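Local coordinates for mandelate racemase / muconate lactonizing enzyme family protein (Agrobacterium tumefaciens, PDB 4DXK) that probably catalyses a metal-dependent racemization or related isomerization, as a member of the mandelate racemase subgroup of the enolase superfamily, at the interface of chains A and B and the interface of chains A and C. Coordinates in Å, arbitrary orientation; residue numbers count along the deposited sequence, not the author numbering. Chains: chain A/B/C, Mandelate racemase / muconate lactonizing enzyme family protein.

Contact 1: the interface of chains A and B. Residues chain A 263, 286-287, 312-314; chain B 186, 223-224.
B:Leu224, near the start of helix 223-232, pushes its isobutyl group among loop residues of chain A and is a clear case of a knob filling an apolar socket. CG turned away from its own carbonyl carbon (chi1 -58°) directs the isobutyl group into that socket. B:Leu224 CD1 lies over the backbone of A:Gly286 and meets A:Val287 CG2 at 3.8 Å, where the two side chains run roughly perpendicular. The ring of A:Pro314 sets its CD 3.7 Å from B:Leu224 CD1, again at about a right angle. Both methyls come near A:Pro263 CB, with B:Leu224 CD2 at 4.0 Å. Across the branch point, A:Leu313 sets CD2 against B:Leu224 CG at 3.9 Å, the two leucines inclined to one another, so that the knob is held on several sides.

Polar contacts flank this core. B:Leu223 N donates to A:His312 O at 3.2 Å, capping the helix start with a backbone acceptor from the neighbouring chain. B:Gln186, its chain folded at chi2, brings OE1 near A:Pro314 CB while NE2 reaches A:Leu313 O through water 2. Water 1 lies 2.8 Å from A:His312 O and 2.9 Å from B:Leu224 N.

Contact 2: the interface of chains A and B. Residues chain A 311-313; chain B 222-223, 245, 248, 252.
A:His312 reaches from its loop into a notch of chain B lined by B:Gln222, B:Asp248 and B:Ser252, and contributes far more buried surface here than any other residue of the patch. The first kind of interaction is edge-on. The imidazole, with CG beside the backbone N (chi1 -54°), meets polar atoms around its rim rather than over a face. B:Asp248 OD1 lies 3.2 Å from A:His312 NE2, with the carboxylate turned only 24° from the ring plane and the two side chains sliding past each other in opposite directions. B:Ser252 OG approaches the CD2 edge. As modelled, both oxygens lie too near ring carbons, which makes the ring assignment doubtful; flipped over, the imidazole would present nitrogens to both.

Van der Waals packing is the second kind. B:Ser252 CB rests 3.6 Å from A:His312 CD2, and B:Gln222 CB lies 3.6 Å from A:His312 O. The B:Gln222 side chain, bent at chi2, runs about perpendicular to the histidine side chain, its amide plane 50° from the ring, and B:Gln222 OE1 meets A:His312 CA at 3.3 Å.

Water bridges are the third kind, tying side chains of chain B to the backbone of chain A. Water 3, the same molecule that B:Gln186 NE2 meets, joins B:Gln222 OE1 to A:Leu313 O, and water 4 sits 2.7 Å from B:Ser252 OG and 2.8 Å from A:Trp311 O.

Contact 3: the interface of chains A and C. Residues chain A 75, 247-250; chain C 74-75, 274, 278.
A:Asp248 lays its carboxylate over one face of the C:Trp274 indole, the planes only 12° apart and A:Asp248 OD2 near the rim, 3.3 Å from C:Trp274 CG. In this tightly packed half, a chi1 of 50°, with CG between the backbone N and carbonyl carbon, swings the carboxylate over the indole. A:Asp248 CB separately packs 3.8 Å from C:Arg75 CB. Alongside, A:Ser249 OG donates to C:Asp278 OD1 at 3.1 Å, approaching from above the carboxylate plane; C:Trp274 O, 2.9 Å from A:Ser249 OG, could compete for its hydrogen. C:Asp278 OD2 is meanwhile gripped side-on by C:Arg75, through NE and, at 2.7 Å, NH2. This salt bridge within chain C fixes the guanidinium, whose NE also makes a weak bond to A:Asp248 O.

The looser half is wetter. Here the A:Arg75 and C:Arg75 guanidinium groups stack, offset, with their CZ atoms 4.0 Å apart and planes 23° apart. Their like charges are probably eased by the carboxylates of the Asp278 residues, one on each side of the two-fold. Waters 6 and 7, 2.7 Å from each other, both link A:Arg75 O to C:Arg75 O.

In the fold, residues 74-75 belong to the loop joining helices 61-68 and 79-99, C:Trp274 and C:Asp278 lie on helix 272-281, and A:Asp248 precedes the 3-10 helix 250-252 in the loop after strand 240-242 of the barrel.

Contact 1: the interface of chains A and B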
loop_
_atom_site.group_PDB
_atom_site.type_symbol
_atom_site.label_atom_id
_atom_site.label_comp_id
_atom_site.label_asym_id
_atom_site.label_seq_id
_atom_site.Cartn_x
_atom_site.Cartn_y
_atom_site.Cartn_z
ATOM N N PRO A 263 19.264 7.785 12.508
ATOM C CA PRO A 263 17.868 8.220 12.458
ATOM C C PRO A 263 17.757 9.686 12.075
ATOM O O PRO A 263 18.656 10.499 12.356
ATOM C CB PRO A 263 17.378 8.021 13.898
ATOM C CG PRO A 263 18.620 8.024 14.731
ATOM C CD PRO A 263 19.670 7.382 13.865
ATOM N N GLY A 286 12.219 9.600 13.381
ATOM C CA GLY A 286 13.263 9.133 14.281
ATOM C C GLY A 286 13.191 9.897 15.587
ATOM O O GLY A 286 12.242 9.750 16.366
ATOM N N VAL A 287 14.203 10.714 15.847
ATOM C CA VAL A 287 14.165 11.593 17.004
ATOM C C VAL A 287 13.206 12.729 16.686
ATOM O O VAL A 287 13.366 13.422 15.670
ATOM C CB VAL A 287 15.545 12.155 17.338
ATOM C CG1 VAL A 287 15.462 13.034 18.572
ATOM C CG2 VAL A 287 16.539 11.017 17.553
ATOM N N HIS A 312 7.048 4.800 19.981
ATOM C CA HIS A 312 8.307 4.268 20.518
ATOM C C HIS A 312 9.513 5.158 20.199
ATOM O O HIS A 312 10.645 4.664 20.116
ATOM C CB HIS A 312 8.588 2.837 20.018
ATOM C CG HIS A 312 7.477 1.867 20.275
ATOM N ND1 HIS A 312 7.037 1.564 21.544
ATOM C CD2 HIS A 312 6.737 1.112 19.430
ATOM C CE1 HIS A 312 6.063 0.676 21.471
ATOM N NE2 HIS A 312 5.861 0.383 20.199
ATOM N N LEU A 313 9.273 6.460 20.057
ATOM C CA LEU A 313 10.310 7.406 19.666
ATOM C C LEU A 313 10.549 8.418 20.768
ATOM O O LEU A 313 9.651 8.695 21.577
ATOM C CB LEU A 313 9.903 8.139 18.388
ATOM C CG LEU A 313 9.719 7.249 17.163
ATOM C CD1 LEU A 313 9.210 8.040 15.969
ATOM C CD2 LEU A 313 11.023 6.559 16.803
ATOM N N PRO A 314 11.744 9.008 20.793
ATOM C CA PRO A 314 12.071 10.010 21.803
ATOM C C PRO A 314 11.781 11.426 21.323
ATOM O O PRO A 314 11.595 11.654 20.119
ATOM C CB PRO A 314 13.581 9.834 21.945
ATOM C CG PRO A 314 14.032 9.524 20.541
ATOM C CD PRO A 314 12.898 8.712 19.922
ATOM N N GLN B 186 15.780 4.202 26.540
ATOM C CA GLN B 186 15.724 5.307 25.583
ATOM C C GLN B 186 17.030 5.492 24.826
ATOM O O GLN B 186 17.049 6.081 23.741
ATOM C CB GLN B 186 15.347 6.625 26.267
ATOM C CG GLN B 186 13.888 6.701 26.742
ATOM C CD GLN B 186 12.834 6.882 25.612
ATOM O OE1 GLN B 186 13.147 7.266 24.469
ATOM N NE2 GLN B 186 11.578 6.611 25.947
ATOM N N LEU B 223 12.482 2.050 20.037
ATOM C CA LEU B 223 12.796 1.615 18.672
ATOM C C LEU B 223 14.185 2.002 18.196
ATOM O O LEU B 223 14.898 1.174 17.619
ATOM C CB LEU B 223 11.750 2.123 17.684
ATOM C CG LEU B 223 12.017 1.745 16.225
ATOM C CD1 LEU B 223 11.943 0.241 16.018
ATOM C CD2 LEU B 223 11.037 2.455 15.303
ATOM N N LEU B 224 14.564 3.255 18.407
ATOM C CA LEU B 224 15.850 3.709 17.880
ATOM C C LEU B 224 17.069 2.994 18.492
ATOM O O LEU B 224 17.905 2.479 17.760
ATOM C CB LEU B 224 15.987 5.233 17.932
ATOM C CG LEU B 224 14.898 6.009 17.184
ATOM C CD1 LEU B 224 15.205 7.493 17.269
ATOM C CD2 LEU B 224 14.772 5.570 15.731
HETATM O O HOH W 1 13.348 5.281 20.032
HETATM O O HOH W 2 9.569 6.592 23.659
#

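Contact 2: the interface of chains A and B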
loop_
_atom_site.group_PDB
_atom_site.type_symbol
_atom_site.label_atom_id
_atom_site.label_comp_id
_atom_site.label_asym_id
_atom_site.label_seq_id
_atom_site.Cartn_x
_atom_site.Cartn_y
_atom_site.Cartn_z
ATOM N N TRP A 311 4.695 6.030 19.341
ATOM C CA TRP A 311 5.470 5.467 18.231
ATOM C C TRP A 311 6.826 4.906 18.673
ATOM O O TRP A 311 7.652 4.564 17.844
ATOM C CB TRP A 311 5.635 6.490 17.092
ATOM C CG TRP A 311 4.550 6.383 16.048
ATOM C CD1 TRP A 311 4.675 5.849 14.787
ATOM C CD2 TRP A 311 3.178 6.783 16.174
ATOM N NE1 TRP A 311 3.470 5.913 14.132
ATOM C CE2 TRP A 311 2.532 6.466 14.960
ATOM C CE3 TRP A 311 2.427 7.372 17.199
ATOM C CZ2 TRP A 311 1.175 6.732 14.740
ATOM C CZ3 TRP A 311 1.078 7.626 16.975
ATOM C CH2 TRP A 311 0.470 7.306 15.760
ATOM N N HIS A 312 7.048 4.800 19.981
ATOM C CA HIS A 312 8.307 4.268 20.518
ATOM C C HIS A 312 9.513 5.158 20.199
ATOM O O HIS A 312 10.645 4.664 20.116
ATOM C CB HIS A 312 8.588 2.837 20.018
ATOM C CG HIS A 312 7.477 1.867 20.275
ATOM N ND1 HIS A 312 7.037 1.564 21.544
ATOM C CD2 HIS A 312 6.737 1.112 19.430
ATOM C CE1 HIS A 312 6.063 0.676 21.471
ATOM N NE2 HIS A 312 5.861 0.383 20.199
ATOM N N LEU A 313 9.273 6.460 20.057
ATOM C CA LEU A 313 10.310 7.406 19.666
ATOM C C LEU A 313 10.549 8.418 20.768
ATOM O O LEU A 313 9.651 8.695 21.577
ATOM C CB LEU A 313 9.903 8.139 18.388
ATOM C CG LEU A 313 9.719 7.249 17.163
ATOM C CD1 LEU A 313 9.210 8.040 15.969
ATOM C CD2 LEU A 313 11.023 6.559 16.803
ATOM N N GLN B 222 13.330 1.134 23.481
ATOM C CA GLN B 222 12.595 1.883 22.475
ATOM C C GLN B 222 13.158 1.581 21.081
ATOM O O GLN B 222 14.194 0.926 20.951
ATOM C CB GLN B 222 12.617 3.383 22.790
ATOM C CG GLN B 222 11.999 3.715 24.144
ATOM C CD GLN B 222 10.547 3.318 24.206
ATOM O OE1 GLN B 222 9.737 3.773 23.399
ATOM N NE2 GLN B 222 10.205 2.449 25.147
ATOM N N LEU B 223 12.482 2.050 20.037
ATOM C CA LEU B 223 12.796 1.615 18.672
ATOM C C LEU B 223 14.185 2.002 18.196
ATOM O O LEU B 223 14.898 1.174 17.619
ATOM C CB LEU B 223 11.750 2.123 17.684
ATOM C CG LEU B 223 12.017 1.745 16.225
ATOM C CD1 LEU B 223 11.943 0.241 16.018
ATOM C CD2 LEU B 223 11.037 2.455 15.303
ATOM N N ILE B 245 11.708 -4.771 21.295
ATOM C CA ILE B 245 10.925 -3.626 21.742
ATOM C C ILE B 245 9.661 -4.167 22.406
ATOM O O ILE B 245 9.395 -5.363 22.349
ATOM C CB ILE B 245 10.550 -2.664 20.578
ATOM C CG1 ILE B 245 9.655 -3.375 19.551
ATOM C CG2 ILE B 245 11.800 -2.056 19.922
ATOM C CD1 ILE B 245 9.045 -2.420 18.527
ATOM N N ASP B 248 3.492 -3.884 21.948
ATOM C CA ASP B 248 2.183 -3.235 22.105
ATOM C C ASP B 248 1.593 -2.553 20.872
ATOM O O ASP B 248 0.374 -2.444 20.745
ATOM C CB ASP B 248 2.157 -2.281 23.296
ATOM C CG ASP B 248 3.304 -1.299 23.321
ATOM O OD1 ASP B 248 4.131 -1.226 22.380
ATOM O OD2 ASP B 248 3.343 -0.561 24.336
ATOM N N SER B 252 5.518 -1.213 14.574
ATOM C CA SER B 252 6.896 -0.764 14.766
ATOM C C SER B 252 7.941 -1.813 14.369
ATOM O O SER B 252 9.081 -1.471 14.041
ATOM C CB SER B 252 7.150 -0.347 16.211
ATOM O OG SER B 252 6.505 0.874 16.512
HETATM O O HOH W 3 9.569 6.592 23.659
HETATM O O HOH W 4 7.409 3.207 15.440
#

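Contact 3: the interface of chains A and C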
loop_
_atom_site.group_PDB
_atom_site.type_symbol
_atom_site.label_atom_id
_atom_site.label_comp_id
_atom_site.label_asym_id
_atom_site.label_seq_id
_atom_site.Cartn_x
_atom_site.Cartn_y
_atom_site.Cartn_z
ATOM N N ARG A 75 -0.429 25.084 11.347
ATOM C CA ARG A 75 0.436 23.949 11.012
ATOM C C ARG A 75 1.747 24.451 10.407
ATOM O O ARG A 75 2.190 23.993 9.353
ATOM C CB ARG A 75 -0.277 22.963 10.079
ATOM C CG ARG A 75 0.448 21.620 9.901
ATOM C CD ARG A 75 0.473 21.243 8.437
ATOM N NE ARG A 75 1.115 19.955 8.156
ATOM C CZ ARG A 75 2.380 19.814 7.766
ATOM N NH1 ARG A 75 3.167 20.879 7.636
ATOM N NH2 ARG A 75 2.854 18.602 7.505
ATOM N N MET A 247 11.525 20.486 5.376
ATOM C CA MET A 247 10.434 19.705 5.957
ATOM C C MET A 247 9.058 20.130 5.435
ATOM O O MET A 247 8.112 20.296 6.212
ATOM C CB MET A 247 10.515 19.790 7.486
ATOM C CG MET A 247 11.789 19.152 8.034
ATOM S SD MET A 247 11.670 17.363 7.958
ATOM C CE MET A 247 13.370 16.894 8.162
ATOM N N ASP A 248 8.945 20.298 4.120
ATOM C CA ASP A 248 7.708 20.789 3.499
ATOM C C ASP A 248 6.817 19.757 2.811
ATOM O O ASP A 248 5.603 19.941 2.724
ATOM C CB ASP A 248 7.966 21.967 2.562
ATOM C CG ASP A 248 9.068 21.721 1.558
ATOM O OD1 ASP A 248 9.631 20.605 1.456
ATOM O OD2 ASP A 248 9.349 22.708 0.833
ATOM N N SER A 249 7.399 18.711 2.242
ATOM C CA SER A 249 6.641 17.531 1.808
ATOM C C SER A 249 7.312 16.329 2.466
ATOM O O SER A 249 8.319 15.814 1.974
ATOM C CB SER A 249 6.646 17.388 0.284
ATOM O OG SER A 249 5.843 18.356 -0.372
ATOM N N LEU A 250 6.777 15.912 3.611
ATOM C CA LEU A 250 7.443 14.938 4.467
ATOM C C LEU A 250 7.594 13.551 3.880
ATOM O O LEU A 250 8.456 12.789 4.325
ATOM C CB LEU A 250 6.752 14.877 5.832
ATOM C CG LEU A 250 6.756 16.207 6.583
ATOM C CD1 LEU A 250 5.858 16.140 7.805
ATOM C CD2 LEU A 250 8.172 16.624 6.986
ATOM N N PHE C 74 7.470 28.460 6.287
ATOM C CA PHE C 74 7.316 28.015 4.906
ATOM C C PHE C 74 6.140 27.021 4.805
ATOM O O PHE C 74 5.615 26.554 5.816
ATOM C CB PHE C 74 8.633 27.363 4.456
ATOM C CG PHE C 74 9.017 26.198 5.299
ATOM C CD1 PHE C 74 8.541 24.925 5.016
ATOM C CD2 PHE C 74 9.809 26.374 6.429
ATOM C CE1 PHE C 74 8.857 23.847 5.821
ATOM C CE2 PHE C 74 10.128 25.298 7.233
ATOM C CZ PHE C 74 9.653 24.035 6.940
ATOM N N ARG C 75 5.751 26.689 3.573
ATOM C CA ARG C 75 4.671 25.734 3.306
ATOM C C ARG C 75 3.448 26.078 4.155
ATOM O O ARG C 75 2.870 25.226 4.832
ATOM C CB ARG C 75 5.134 24.291 3.539
ATOM C CG ARG C 75 4.162 23.221 3.022
ATOM C CD ARG C 75 3.987 22.142 4.066
ATOM N NE ARG C 75 3.100 21.046 3.660
ATOM C CZ ARG C 75 1.811 20.962 3.985
ATOM N NH1 ARG C 75 1.233 21.925 4.699
ATOM N NH2 ARG C 75 1.105 19.909 3.594
ATOM N N TRP C 274 4.638 22.647 -2.493
ATOM C CA TRP C 274 4.865 21.464 -1.672
ATOM C C TRP C 274 3.604 21.042 -0.922
ATOM O O TRP C 274 3.334 19.841 -0.778
ATOM C CB TRP C 274 6.076 21.671 -0.741
ATOM C CG TRP C 274 7.345 21.715 -1.548
ATOM C CD1 TRP C 274 8.149 20.657 -1.856
ATOM C CD2 TRP C 274 7.906 22.853 -2.219
ATOM N NE1 TRP C 274 9.176 21.067 -2.664
ATOM C CE2 TRP C 274 9.048 22.408 -2.909
ATOM C CE3 TRP C 274 7.558 24.205 -2.300
ATOM C CZ2 TRP C 274 9.851 23.269 -3.667
ATOM C CZ3 TRP C 274 8.350 25.058 -3.058
ATOM C CH2 TRP C 274 9.489 24.586 -3.725
ATOM N N ASP C 278 1.507 17.493 -1.513
ATOM C CA ASP C 278 0.945 16.690 -0.436
ATOM C C ASP C 278 -0.544 16.425 -0.690
ATOM O O ASP C 278 -1.032 15.311 -0.484
ATOM C CB ASP C 278 1.123 17.397 0.920
ATOM C CG ASP C 278 2.575 17.441 1.394
ATOM O OD1 ASP C 278 3.460 16.794 0.795
ATOM O OD2 ASP C 278 2.809 18.136 2.408
HETATM O O HOH W 5 4.297 17.198 4.487
HETATM O O HOH W 6 1.131 24.263 6.769
HETATM O O HOH W 7 3.818 23.889 7.108
#

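Contacts 1 and 2 are adjoining parts of one interface between chains A and B, the centres of their C-alpha atoms about 7 Å apart; they share A:His312, A:Leu313, B:Leu223 and a bridging water. By the same measure contact 3 lies about 22 Å from contact 1 and 25 Å from contact 2, on another surface of chain A, where chain C docks with two-fold symmetry. The segment 247-252, a loop running into the 3-10 helix 250-252, serves both interfaces: Asp248 enters contact 2 from chain B and contact 3 from chain A. It may thus couple the interfaces within the eight-chain deposited assembly.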